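Local atomic coordinates of minor fimbrium anchoring subunit Mfa2 (Porphyromonas gingivalis, PDB entry 5NFI), a protein that anchors the minor (Mfa1) fimbriae in the outer membrane and regulates their length, serving filaments that mediate biofilm formation and adhesion to host cells and other bacteria. Residues A23-L28 / T111-T116; S169-F172 / V176-A179. One frame throughout, in Å; residues are numbered along the deposited sequence.

From the N terminus, the chain leaves strand 3-10 and reaches segment 23-28, the end of the loop leading into strand 28-33, which waits 82 residues for its partner, the start of strand 113-122; interaction 1 thus closes a long loop. Interaction 2 comes later and is local, bringing 176-179 back onto strand 169-171 after only three intervening residues. The two follow in series, neither nesting nor crossing, with centres about 17 Å apart. Strand 93-100, within the long loop, pairs with 169-171 and so links them. They also touch directly: Tyr114 CE1 packs 3.7 Å from Phe172 O. That same carbonyl accepts a hydrogen bond from Trp71 on strand 64-72, the antiparallel neighbour of 113-122.

Interaction 1. Residues A23-L28 / T111-T116; sequences AEVARL and TLWYAT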
loop_
_atom_site.group_PDB
_atom_site.type_symbol
_atom_site.label_atom_id
_atom_site.label_comp_id
_atom_site.label_asym_id
_atom_site.label_seq_id
_atom_site.Cartn_x
_atom_site.Cartn_y
_atom_site.Cartn_z
ATOM N N ALA A 23 -8.923 -13.900 -3.595
ATOM C CA ALA A 23 -10.273 -13.727 -3.074
ATOM C C ALA A 23 -10.408 -12.424 -2.288
ATOM O O ALA A 23 -11.509 -11.908 -2.126
ATOM C CB ALA A 23 -10.646 -14.898 -2.201
ATOM N N GLU A 24 -9.274 -11.910 -1.807
ATOM C CA GLU A 24 -9.217 -10.716 -0.971
ATOM C C GLU A 24 -9.826 -9.514 -1.652
ATOM O O GLU A 24 -10.262 -8.579 -0.981
ATOM C CB GLU A 24 -7.766 -10.390 -0.592
ATOM C CG GLU A 24 -7.182 -11.214 0.544
ATOM C CD GLU A 24 -6.924 -12.659 0.158
ATOM O OE1 GLU A 24 -7.176 -13.032 -1.007
ATOM O OE2 GLU A 24 -6.445 -13.422 1.027
ATOM N N VAL A 25 -9.840 -9.523 -2.986
ATOM C CA VAL A 25 -10.408 -8.405 -3.736
ATOM C C VAL A 25 -11.903 -8.560 -3.861
ATOM O O VAL A 25 -12.359 -9.425 -4.588
ATOM C CB VAL A 25 -9.784 -8.291 -5.119
ATOM C CG1 VAL A 25 -10.407 -7.133 -5.878
ATOM C CG2 VAL A 25 -8.267 -8.109 -4.979
ATOM N N ALA A 26 -12.665 -7.727 -3.148
ATOM C CA ALA A 26 -14.132 -7.872 -3.089
ATOM C C ALA A 26 -14.891 -6.818 -3.875
ATOM O O ALA A 26 -16.084 -6.975 -4.132
ATOM C CB ALA A 26 -14.616 -7.854 -1.652
ATOM N N ARG A 27 -14.219 -5.742 -4.256
ATOM C CA ARG A 27 -14.879 -4.709 -5.024
ATOM C C ARG A 27 -13.856 -3.943 -5.837
ATOM O O ARG A 27 -12.667 -4.042 -5.583
ATOM C CB ARG A 27 -15.663 -3.782 -4.103
ATOM C CG ARG A 27 -14.814 -2.937 -3.183
ATOM C CD ARG A 27 -15.675 -2.145 -2.209
ATOM N NE ARG A 27 -16.687 -1.315 -2.858
ATOM C CZ ARG A 27 -16.441 -0.181 -3.512
ATOM N NH1 ARG A 27 -15.206 0.282 -3.654
ATOM N NH2 ARG A 27 -17.444 0.485 -4.056
ATOM N N LEU A 28 -14.315 -3.200 -6.838
ATOM C CA LEU A 28 -13.420 -2.562 -7.800
ATOM C C LEU A 28 -13.882 -1.151 -8.151
ATOM O O LEU A 28 -15.076 -0.876 -8.232
ATOM C CB LEU A 28 -13.315 -3.396 -9.092
ATOM C CG LEU A 28 -12.483 -4.684 -9.034
ATOM C CD1 LEU A 28 -12.717 -5.508 -10.270
ATOM C CD2 LEU A 28 -10.976 -4.400 -8.842
ATOM N N THR A 111 -7.362 -5.233 2.782
ATOM C CA THR A 111 -6.386 -5.236 1.704
ATOM C C THR A 111 -6.707 -4.101 0.767
ATOM O O THR A 111 -7.875 -3.749 0.603
ATOM C CB THR A 111 -6.395 -6.549 0.943
ATOM O OG1 THR A 111 -7.752 -6.997 0.785
ATOM C CG2 THR A 111 -5.619 -7.589 1.726
ATOM N N LEU A 112 -5.683 -3.500 0.182
ATOM C CA LEU A 112 -5.910 -2.469 -0.812
ATOM C C LEU A 112 -5.088 -2.794 -2.023
ATOM O O LEU A 112 -3.902 -3.112 -1.899
ATOM C CB LEU A 112 -5.537 -1.094 -0.282
ATOM C CG LEU A 112 -5.768 0.034 -1.291
ATOM C CD1 LEU A 112 -7.241 0.357 -1.360
ATOM C CD2 LEU A 112 -4.945 1.270 -0.944
ATOM N N TRP A 113 -5.695 -2.710 -3.200
ATOM C CA TRP A 113 -5.016 -3.205 -4.398
ATOM C C TRP A 113 -4.986 -2.216 -5.550
ATOM O O TRP A 113 -5.946 -1.485 -5.760
ATOM C CB TRP A 113 -5.685 -4.482 -4.882
ATOM C CG TRP A 113 -5.737 -5.572 -3.873
ATOM C CD1 TRP A 113 -6.588 -5.669 -2.808
ATOM C CD2 TRP A 113 -4.928 -6.749 -3.853
ATOM N NE1 TRP A 113 -6.343 -6.830 -2.119
ATOM C CE2 TRP A 113 -5.331 -7.513 -2.743
ATOM C CE3 TRP A 113 -3.889 -7.225 -4.659
ATOM C CZ2 TRP A 113 -4.740 -8.727 -2.424
ATOM C CZ3 TRP A 113 -3.311 -8.423 -4.346
ATOM C CH2 TRP A 113 -3.733 -9.164 -3.235
ATOM N N TYR A 114 -3.895 -2.212 -6.313
ATOM C CA TYR A 114 -3.834 -1.381 -7.504
ATOM C C TYR A 114 -3.367 -2.129 -8.764
ATOM O O TYR A 114 -2.526 -3.008 -8.705
ATOM C CB TYR A 114 -2.927 -0.173 -7.281
ATOM C CG TYR A 114 -2.840 0.646 -8.541
ATOM C CD1 TYR A 114 -3.945 1.373 -8.997
ATOM C CD2 TYR A 114 -1.697 0.640 -9.316
ATOM C CE1 TYR A 114 -3.895 2.095 -10.175
ATOM C CE2 TYR A 114 -1.638 1.356 -10.490
ATOM C CZ TYR A 114 -2.739 2.078 -10.918
ATOM O OH TYR A 114 -2.672 2.800 -12.083
ATOM N N ALA A 115 -3.924 -1.772 -9.911
ATOM C CA ALA A 115 -3.393 -2.283 -11.166
ATOM C C ALA A 115 -3.350 -1.195 -12.235
ATOM O O ALA A 115 -4.224 -0.322 -12.287
ATOM C CB ALA A 115 -4.218 -3.464 -11.654
ATOM N N THR A 116 -2.323 -1.241 -13.075
ATOM C CA THR A 116 -2.337 -0.479 -14.314
ATOM C C THR A 116 -2.384 -1.485 -15.443
ATOM O O THR A 116 -1.582 -2.414 -15.485
ATOM C CB THR A 116 -1.109 0.432 -14.482
ATOM O OG1 THR A 116 -1.041 1.374 -13.396
ATOM C CG2 THR A 116 -1.194 1.188 -15.796
#
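Val25 and Trp113 supply the apolar part of this contact through a CH-pi interaction. The methyl CG2 of Val25 stands over the indole face, 3.5 Å from the centroid of the five-membered ring of Trp113 and a mere 3° off its normal. Val25 holds CG1 anti to its backbone N (chi1 179°), which leaves CG2 as the branch presented to the ring. A beta-branched residue suits the place, since a methyl held close to the backbone meets the flat indole without a long flexible chain. Glu24 adds its aliphatic root, CB lying 3.9 Å from CZ2 of Trp113 in an oblique approach.

In this beta-rich protein, whose family belongs to the transthyretin clan, the contact lays the loop that precedes strand 28-33 against the beginning of strand 113-122. Strand 64-72 pairs antiparallel with both of these strands, and just past its end Asn73 stitches the contact together: its ND2 donates to the backbone O of Glu24 and of Thr111, while its OD1 accepts from Ala26 N. An asparagine fits because its amide offers a donor and an acceptor at once.

The remaining contacts join Glu24 to Thr111, a small residue with one polar and one apolar branch. OG1 of Thr111 comes 3.7 Å from CB of Glu24 and also sits in plane at the edge of the Trp113 indole; CG2 of Thr111 lies 4.1 Å from CG of Glu24. The glutamate chain bends at the CB-CG bond (chi2 71°), carrying its carboxylate away from 111-116 at this exposed margin.

Interaction 2. Residues S169-F172 / V176-A179; sequences SYRF and VAKA
Arg171 reaches across to Ala177 and lays its guanidinium over the backbone there. From CB the chain runs to CG, which lies anti to the carbonyl carbon, beside the backbone N (chi1 -57°), and passes 4.2 Å from CB of Ala177. The bend at chi3 (-148°) then turns the end of the chain over the second segment. NE has a weak hydrogen bond to Thr175 OG1, in the turn that joins the segments. CZ is centred above CA of Ala177 at 4.0 Å, a guanidinium face against a C-H group, and at the tip NH2 approaches Val176 O obliquely at 3.8 Å. The small alanine lets the arginine lie this close to the main chain.

Beneath it the backbones form a single beta bridge, Tyr170 with Val176, in which Ala177 N donates to Ser169 O at 2.7 Å. The donor sits above the carbonyl plane, 40° out of it. Strand 169-171 also pairs antiparallel with strand 93-100, through bonds from Tyr170 to Leu94 and Met95, so the bridge attaches the 176-179 loop to that small sheet.

Ser169 and Ala177 meet through their CB atoms, 3.8 Å apart, both residues small enough for close backbones. CG2 of Val176 packs obliquely against CE2 of Tyr170, whose hydroxyl is hydrogen-bonded to Asn167 O and Lys204 N.

NH2 of Arg171 lies 5.3 Å from NZ of Lys178, like charges that probably repel mildly. The clear hydrogen bond between the segments is the backbone one, supported by a Val176 CA-H...O contact to the same oxygen and by van der Waals packing; no salt bridge joins them.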
loop_
_atom_site.group_PDB
_atom_site.type_symbol
_atom_site.label_atom_id
_atom_site.label_comp_id
_atom_site.label_asym_id
_atom_site.label_seq_id
_atom_site.Cartn_x
_atom_site.Cartn_y
_atom_site.Cartn_z
ATOM N N SER A 169 -1.995 8.849 0.753
ATOM C CA SER A 169 -2.628 9.570 -0.330
ATOM C C SER A 169 -2.157 9.062 -1.677
ATOM O O SER A 169 -0.955 8.938 -1.916
ATOM C CB SER A 169 -2.340 11.053 -0.199
ATOM O OG SER A 169 -2.832 11.511 1.036
ATOM N N TYR A 170 -3.100 8.750 -2.559
ATOM C CA TYR A 170 -2.722 8.176 -3.841
ATOM C C TYR A 170 -3.382 8.889 -5.013
ATOM O O TYR A 170 -4.555 9.289 -4.942
ATOM C CB TYR A 170 -3.037 6.681 -3.846
ATOM C CG TYR A 170 -2.186 5.941 -2.850
ATOM C CD1 TYR A 170 -2.487 5.983 -1.492
ATOM C CD2 TYR A 170 -1.054 5.232 -3.250
ATOM C CE1 TYR A 170 -1.695 5.345 -0.546
ATOM C CE2 TYR A 170 -0.254 4.579 -2.300
ATOM C CZ TYR A 170 -0.587 4.649 -0.947
ATOM O OH TYR A 170 0.174 4.019 0.009
ATOM N N ARG A 171 -2.609 9.070 -6.082
ATOM C CA ARG A 171 -3.133 9.620 -7.323
ATOM C C ARG A 171 -4.011 8.576 -8.004
ATOM O O ARG A 171 -4.119 7.447 -7.522
ATOM C CB ARG A 171 -1.998 10.055 -8.238
ATOM C CG ARG A 171 -1.080 11.055 -7.601
ATOM C CD ARG A 171 -0.091 11.619 -8.603
ATOM N NE ARG A 171 1.184 11.934 -7.963
ATOM C CZ ARG A 171 1.392 13.024 -7.234
ATOM N NH1 ARG A 171 0.403 13.901 -7.062
ATOM N NH2 ARG A 171 2.581 13.238 -6.678
ATOM N N PHE A 172 -4.642 8.941 -9.117
ATOM C CA PHE A 172 -5.468 7.981 -9.835
ATOM C C PHE A 172 -4.617 6.834 -10.363
ATOM O O PHE A 172 -4.956 5.668 -10.149
ATOM C CB PHE A 172 -6.240 8.662 -10.956
ATOM C CG PHE A 172 -7.506 9.273 -10.495
ATOM C CD1 PHE A 172 -7.537 10.575 -10.051
ATOM C CD2 PHE A 172 -8.667 8.533 -10.462
ATOM C CE1 PHE A 172 -8.713 11.136 -9.595
ATOM C CE2 PHE A 172 -9.838 9.093 -10.020
ATOM C CZ PHE A 172 -9.865 10.394 -9.582
ATOM N N VAL A 176 2.059 7.363 -5.098
ATOM C CA VAL A 176 1.864 8.013 -3.815
ATOM C C VAL A 176 1.875 9.511 -3.986
ATOM O O VAL A 176 2.834 10.083 -4.494
ATOM C CB VAL A 176 2.940 7.596 -2.801
ATOM C CG1 VAL A 176 2.886 8.480 -1.539
ATOM C CG2 VAL A 176 2.776 6.130 -2.467
ATOM N N ALA A 177 0.777 10.130 -3.574
ATOM C CA ALA A 177 0.662 11.572 -3.568
ATOM C C ALA A 177 1.448 12.126 -2.383
ATOM O O ALA A 177 1.495 11.515 -1.309
ATOM C CB ALA A 177 -0.800 11.986 -3.499
ATOM N N LYS A 178 2.076 13.277 -2.563
ATOM C CA LYS A 178 2.848 13.820 -1.458
ATOM C C LYS A 178 1.907 14.319 -0.368
ATOM O O LYS A 178 0.842 14.862 -0.655
ATOM C CB LYS A 178 3.815 14.911 -1.946
ATOM C CG LYS A 178 5.212 14.344 -2.318
ATOM C CD LYS A 178 5.110 12.867 -2.781
ATOM C CE LYS A 178 6.431 12.198 -3.132
ATOM N NZ LYS A 178 6.146 10.786 -3.557
ATOM N N ALA A 179 2.293 14.082 0.882
ATOM C CA ALA A 179 1.468 14.415 2.042
ATOM C C ALA A 179 2.312 14.471 3.325
ATOM O O ALA A 179 3.463 14.040 3.335
ATOM C CB ALA A 179 0.341 13.402 2.192
#